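Mlr3007 protein (Mesorhizobium loti, PDB 3QQM) probably transfers the amino groups of leucine, isoleucine and valine to 2-oxoglutarate, using pyridoxal 5'-phosphate, as a class-IV aminotransferase. Local coordinates at residues A[47-60]-A[73-85]. Sequence-based numbering, arbitrary orientation.
Sequences LGFACDPQRIAEVL and TRLALARNGDATA. With EDO (1,2-ethanediol), chain Q.
Helix 53-60 lies against the beta hairpin formed by strands 73-78 and 83-85, its axis 7.6 Å from that of the second strand and inclined to it by 28°, while the loop before the helix is tied to the type I turn Ala78-Gly81 by a nearly straight hydrogen bond from Ala50 N to Arg79 O (3.0 Å). This helix-on-sheet packing belongs to the smaller, N-terminal domain of the class-IV aminotransferase fold. Branched side chains suit the helix face: Leu75, its chi1 near trans (-177°), forks toward it, CD1 to Val59 CG2 and Leu60 CD2, CD2 to Ile56 CG2 at 3.8 Å, and small Ala85 fits beside Val59. Arg79 CA sits over one face of the Phe49 ring, a CH-pi contact 3.6 Å from the centroid, and Phe49 CE1 lies over a guanidinium face. Replacing Phe49 with alanine would probably open a gap beside the turn and strip that face of its cover. Arg79 also salt-bridges Asp15 and gives Leu47 O a weak hydrogen bond. Gly81, with positive phi and no side chain, brings its CA within 3.3 Å of Ala50 O. Beside it, Arg55 NH1 gives a weak hydrogen bond to Gly81 O, which also accepts from a water bound by Asp52 N.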
loop_
_atom_site.group_PDB
_atom_site.type_symbol
_atom_site.label_atom_id
_atom_site.label_comp_id
_atom_site.label_asym_id
_atom_site.label_seq_id
_atom_site.Cartn_x
_atom_site.Cartn_y
_atom_site.Cartn_z
ATOM N N LEU A 47 -6.523 -1.937 -17.449
ATOM C CA LEU A 47 -6.519 -0.502 -17.715
ATOM C C LEU A 47 -6.034 -0.092 -19.099
ATOM O O LEU A 47 -6.076 1.079 -19.429
ATOM C CB LEU A 47 -5.704 0.215 -16.616
ATOM C CG LEU A 47 -6.303 0.103 -15.216
ATOM C CD1 LEU A 47 -5.383 0.713 -14.175
ATOM C CD2 LEU A 47 -7.711 0.763 -15.151
ATOM N N GLY A 48 -5.558 -1.047 -19.887
ATOM C CA GLY A 48 -5.082 -0.775 -21.238
ATOM C C GLY A 48 -3.642 -0.312 -21.318
ATOM O O GLY A 48 -3.282 0.430 -22.201
ATOM N N PHE A 49 -2.820 -0.711 -20.378
ATOM C CA PHE A 49 -1.401 -0.328 -20.408
ATOM C C PHE A 49 -0.552 -1.315 -21.226
ATOM O O PHE A 49 -0.700 -2.518 -21.082
ATOM C CB PHE A 49 -0.843 -0.254 -18.986
ATOM C CG PHE A 49 -1.097 1.032 -18.299
ATOM C CD1 PHE A 49 -2.383 1.529 -18.162
ATOM C CD2 PHE A 49 -0.054 1.718 -17.712
ATOM C CE1 PHE A 49 -2.616 2.736 -17.508
ATOM C CE2 PHE A 49 -0.271 2.915 -17.041
ATOM C CZ PHE A 49 -1.556 3.426 -16.931
ATOM N N ALA A 50 0.315 -0.812 -22.097
ATOM C CA ALA A 50 1.225 -1.711 -22.820
ATOM C C ALA A 50 2.140 -2.193 -21.706
ATOM O O ALA A 50 2.491 -1.412 -20.823
ATOM C CB ALA A 50 2.005 -0.983 -23.911
ATOM N N CYS A 51 2.438 -3.489 -21.684
ATOM C CA CYS A 51 3.277 -4.065 -20.631
ATOM C C CYS A 51 4.094 -5.236 -21.151
ATOM O O CYS A 51 3.546 -6.280 -21.475
ATOM C CB CYS A 51 2.399 -4.539 -19.485
ATOM S SG CYS A 51 3.320 -4.990 -18.022
ATOM N N ASP A 52 5.403 -5.049 -21.238
ATOM C CA ASP A 52 6.310 -6.081 -21.742
ATOM C C ASP A 52 7.107 -6.667 -20.559
ATOM O O ASP A 52 8.030 -6.047 -20.060
ATOM C CB ASP A 52 7.234 -5.483 -22.785
ATOM C CG ASP A 52 8.213 -6.490 -23.341
ATOM O OD1 ASP A 52 8.233 -7.643 -22.857
ATOM O OD2 ASP A 52 8.967 -6.129 -24.271
ATOM N N PRO A 53 6.740 -7.872 -20.110
ATOM C CA PRO A 53 7.415 -8.491 -18.964
ATOM C C PRO A 53 8.937 -8.621 -19.095
ATOM O O PRO A 53 9.647 -8.561 -18.083
ATOM C CB PRO A 53 6.772 -9.867 -18.895
ATOM C CG PRO A 53 5.449 -9.693 -19.512
ATOM C CD PRO A 53 5.595 -8.677 -20.572
ATOM N N GLN A 54 9.427 -8.800 -20.315
ATOM C CA GLN A 54 10.860 -8.941 -20.548
ATOM C C GLN A 54 11.537 -7.613 -20.175
ATOM O O GLN A 54 12.608 -7.590 -19.538
ATOM C CB GLN A 54 11.129 -9.386 -22.014
ATOM C CG GLN A 54 12.575 -9.887 -22.318
ATOM C CD GLN A 54 12.718 -10.620 -23.721
ATOM O OE1 GLN A 54 11.761 -10.692 -24.513
ATOM N NE2 GLN A 54 13.915 -11.184 -23.986
ATOM N N ARG A 55 10.870 -6.515 -20.510
ATOM C CA ARG A 55 11.359 -5.174 -20.197
ATOM C C ARG A 55 11.295 -4.867 -18.678
ATOM O O ARG A 55 12.179 -4.189 -18.126
ATOM C CB ARG A 55 10.551 -4.161 -20.983
ATOM C CG ARG A 55 10.807 -2.731 -20.635
ATOM C CD ARG A 55 9.839 -1.823 -21.408
ATOM N NE ARG A 55 9.980 -1.988 -22.865
ATOM C CZ ARG A 55 9.305 -1.280 -23.764
ATOM N NH1 ARG A 55 8.462 -0.321 -23.365
ATOM N NH2 ARG A 55 9.498 -1.509 -25.068
ATOM N N ILE A 56 10.239 -5.352 -18.025
ATOM C CA ILE A 56 10.082 -5.173 -16.592
ATOM C C ILE A 56 11.242 -5.887 -15.907
ATOM O O ILE A 56 11.882 -5.329 -15.054
ATOM C CB ILE A 56 8.712 -5.724 -16.075
ATOM C CG1 ILE A 56 7.563 -4.919 -16.662
ATOM C CG2 ILE A 56 8.655 -5.692 -14.570
ATOM C CD1 ILE A 56 7.630 -3.461 -16.350
ATOM N N ALA A 57 11.501 -7.127 -16.304
ATOM C CA ALA A 57 12.618 -7.899 -15.736
ATOM C C ALA A 57 13.952 -7.190 -15.976
ATOM O O ALA A 57 14.816 -7.233 -15.119
ATOM C CB ALA A 57 12.660 -9.335 -16.304
ATOM N N GLU A 58 14.112 -6.542 -17.138
ATOM C CA GLU A 58 15.341 -5.833 -17.460
ATOM C C GLU A 58 15.565 -4.681 -16.517
ATOM O O GLU A 58 16.646 -4.574 -15.936
ATOM C CB GLU A 58 15.373 -5.312 -18.928
ATOM C CG GLU A 58 15.555 -6.414 -20.025
ATOM C CD GLU A 58 15.467 -5.882 -21.486
ATOM O OE1 GLU A 58 15.724 -6.701 -22.420
ATOM O OE2 GLU A 58 15.137 -4.672 -21.718
ATOM N N VAL A 59 14.569 -3.807 -16.356
ATOM C CA VAL A 59 14.760 -2.651 -15.469
ATOM C C VAL A 59 14.982 -3.076 -14.000
ATOM O O VAL A 59 15.816 -2.501 -13.312
ATOM C CB VAL A 59 13.625 -1.593 -15.581
ATOM C CG1 VAL A 59 13.549 -1.073 -16.987
ATOM C CG2 VAL A 59 12.266 -2.150 -15.148
ATOM N N LEU A 60 14.253 -4.087 -13.535
ATOM C CA LEU A 60 14.423 -4.570 -12.155
ATOM C C LEU A 60 15.834 -5.163 -11.954
ATOM O O LEU A 60 16.505 -4.853 -10.972
ATOM C CB LEU A 60 13.355 -5.589 -11.792
ATOM C CG LEU A 60 11.948 -5.031 -11.672
ATOM C CD1 LEU A 60 10.916 -6.162 -11.549
ATOM C CD2 LEU A 60 11.868 -4.044 -10.502
ATOM N N THR A 73 12.446 -0.805 -3.487
ATOM C CA THR A 73 12.431 -0.751 -4.915
ATOM C C THR A 73 11.113 -0.242 -5.439
ATOM O O THR A 73 10.078 -0.781 -5.107
ATOM C CB THR A 73 12.653 -2.148 -5.477
ATOM O OG1 THR A 73 13.881 -2.682 -4.946
ATOM C CG2 THR A 73 12.685 -2.113 -7.019
ATOM N N ARG A 74 11.156 0.806 -6.259
ATOM C CA ARG A 74 9.945 1.348 -6.843
ATOM C C ARG A 74 9.933 1.059 -8.344
ATOM O O ARG A 74 10.807 1.520 -9.079
ATOM C CB ARG A 74 9.823 2.861 -6.624
ATOM C CG ARG A 74 8.464 3.405 -7.101
ATOM C CD ARG A 74 8.398 4.912 -7.258
ATOM N NE ARG A 74 9.354 5.373 -8.268
ATOM C CZ ARG A 74 10.471 6.055 -8.005
ATOM N NH1 ARG A 74 10.752 6.473 -6.764
ATOM N NH2 ARG A 74 11.275 6.391 -8.995
ATOM N N LEU A 75 8.905 0.337 -8.785
ATOM C CA LEU A 75 8.698 -0.017 -10.197
ATOM C C LEU A 75 7.523 0.797 -10.700
ATOM O O LEU A 75 6.504 0.849 -10.023
ATOM C CB LEU A 75 8.372 -1.491 -10.328
ATOM C CG LEU A 75 8.192 -2.043 -11.736
ATOM C CD1 LEU A 75 9.493 -1.940 -12.546
ATOM C CD2 LEU A 75 7.680 -3.508 -11.673
ATOM N N ALA A 76 7.663 1.447 -11.861
ATOM C CA ALA A 76 6.588 2.268 -12.433
ATOM C C ALA A 76 6.387 1.963 -13.910
ATOM O O ALA A 76 7.342 1.757 -14.638
ATOM C CB ALA A 76 6.866 3.756 -12.240
ATOM N N LEU A 77 5.123 1.955 -14.328
ATOM C CA LEU A 77 4.746 1.680 -15.705
ATOM C C LEU A 77 3.793 2.744 -16.266
ATOM O O LEU A 77 2.759 3.051 -15.669
ATOM C CB LEU A 77 4.054 0.326 -15.761
ATOM C CG LEU A 77 3.593 -0.192 -17.115
ATOM C CD1 LEU A 77 4.803 -0.514 -18.018
ATOM C CD2 LEU A 77 2.694 -1.418 -16.907
ATOM N N ALA A 78 4.149 3.289 -17.415
ATOM C CA ALA A 78 3.326 4.263 -18.113
ATOM C C ALA A 78 2.492 3.514 -19.164
ATOM O O ALA A 78 2.891 2.431 -19.630
ATOM C CB ALA A 78 4.181 5.348 -18.774
ATOM N N ARG A 79 1.342 4.092 -19.514
ATOM C CA ARG A 79 0.418 3.511 -20.479
ATOM C C ARG A 79 1.086 3.136 -21.819
ATOM O O ARG A 79 0.665 2.182 -22.472
ATOM C CB ARG A 79 -0.743 4.477 -20.713
ATOM C CG ARG A 79 -1.821 3.992 -21.686
ATOM C CD ARG A 79 -2.865 5.066 -21.900
ATOM N NE ARG A 79 -3.406 5.534 -20.624
ATOM C CZ ARG A 79 -4.380 4.924 -19.938
ATOM N NH1 ARG A 79 -4.929 3.789 -20.382
ATOM N NH2 ARG A 79 -4.798 5.435 -18.784
ATOM N N ASN A 80 2.119 3.867 -22.220
ATOM C CA ASN A 80 2.812 3.535 -23.456
ATOM C C ASN A 80 3.813 2.371 -23.306
ATOM O O ASN A 80 4.494 2.004 -24.280
ATOM C CB ASN A 80 3.495 4.779 -24.070
ATOM C CG ASN A 80 4.536 5.441 -23.133
ATOM O OD1 ASN A 80 5.028 4.853 -22.152
ATOM N ND2 ASN A 80 4.870 6.679 -23.454
ATOM N N GLY A 81 3.896 1.781 -22.106
ATOM C CA GLY A 81 4.836 0.664 -21.856
ATOM C C GLY A 81 6.183 1.108 -21.268
ATOM O O GLY A 81 6.978 0.260 -20.872
ATOM N N ASP A 82 6.447 2.424 -21.223
ATOM C CA ASP A 82 7.696 2.945 -20.633
ATOM C C ASP A 82 7.711 2.526 -19.178
ATOM O O ASP A 82 6.654 2.548 -18.502
ATOM C CB ASP A 82 7.842 4.486 -20.761
ATOM C CG ASP A 82 8.072 4.969 -22.230
ATOM O OD1 ASP A 82 8.270 4.125 -23.126
ATOM O OD2 ASP A 82 8.052 6.212 -22.481
ATOM N N ALA A 83 8.881 2.106 -18.704
ATOM C CA ALA A 83 9.047 1.639 -17.330
ATOM C C ALA A 83 10.328 2.090 -16.653
ATOM O O ALA A 83 11.359 2.290 -17.290
ATOM C CB ALA A 83 8.991 0.120 -17.293
ATOM N N THR A 84 10.247 2.227 -15.338
ATOM C CA THR A 84 11.374 2.595 -14.529
ATOM C C THR A 84 11.407 1.760 -13.271
ATOM O O THR A 84 10.380 1.278 -12.801
ATOM C CB THR A 84 11.345 4.110 -14.104
ATOM O OG1 THR A 84 10.187 4.366 -13.279
ATOM C CG2 THR A 84 11.348 5.027 -15.332
ATOM N N ALA A 85 12.616 1.584 -12.749
ATOM C CA ALA A 85 12.845 0.890 -11.501
ATOM C C ALA A 85 13.940 1.650 -10.750
ATOM O O ALA A 85 14.990 1.983 -11.310
ATOM C CB ALA A 85 13.238 -0.544 -11.728
HETATM C C1 EDO Q . 7.697 5.749 -17.277
HETATM O O1 EDO Q . 7.555 7.141 -16.995
HETATM C C2 EDO Q . 7.538 4.905 -16.008
HETATM O O2 EDO Q . 8.015 5.557 -14.830
HETATM O O HOH W 1 -4.899 2.526 -22.736
HETATM O O HOH W 2 6.384 -2.439 -21.279
#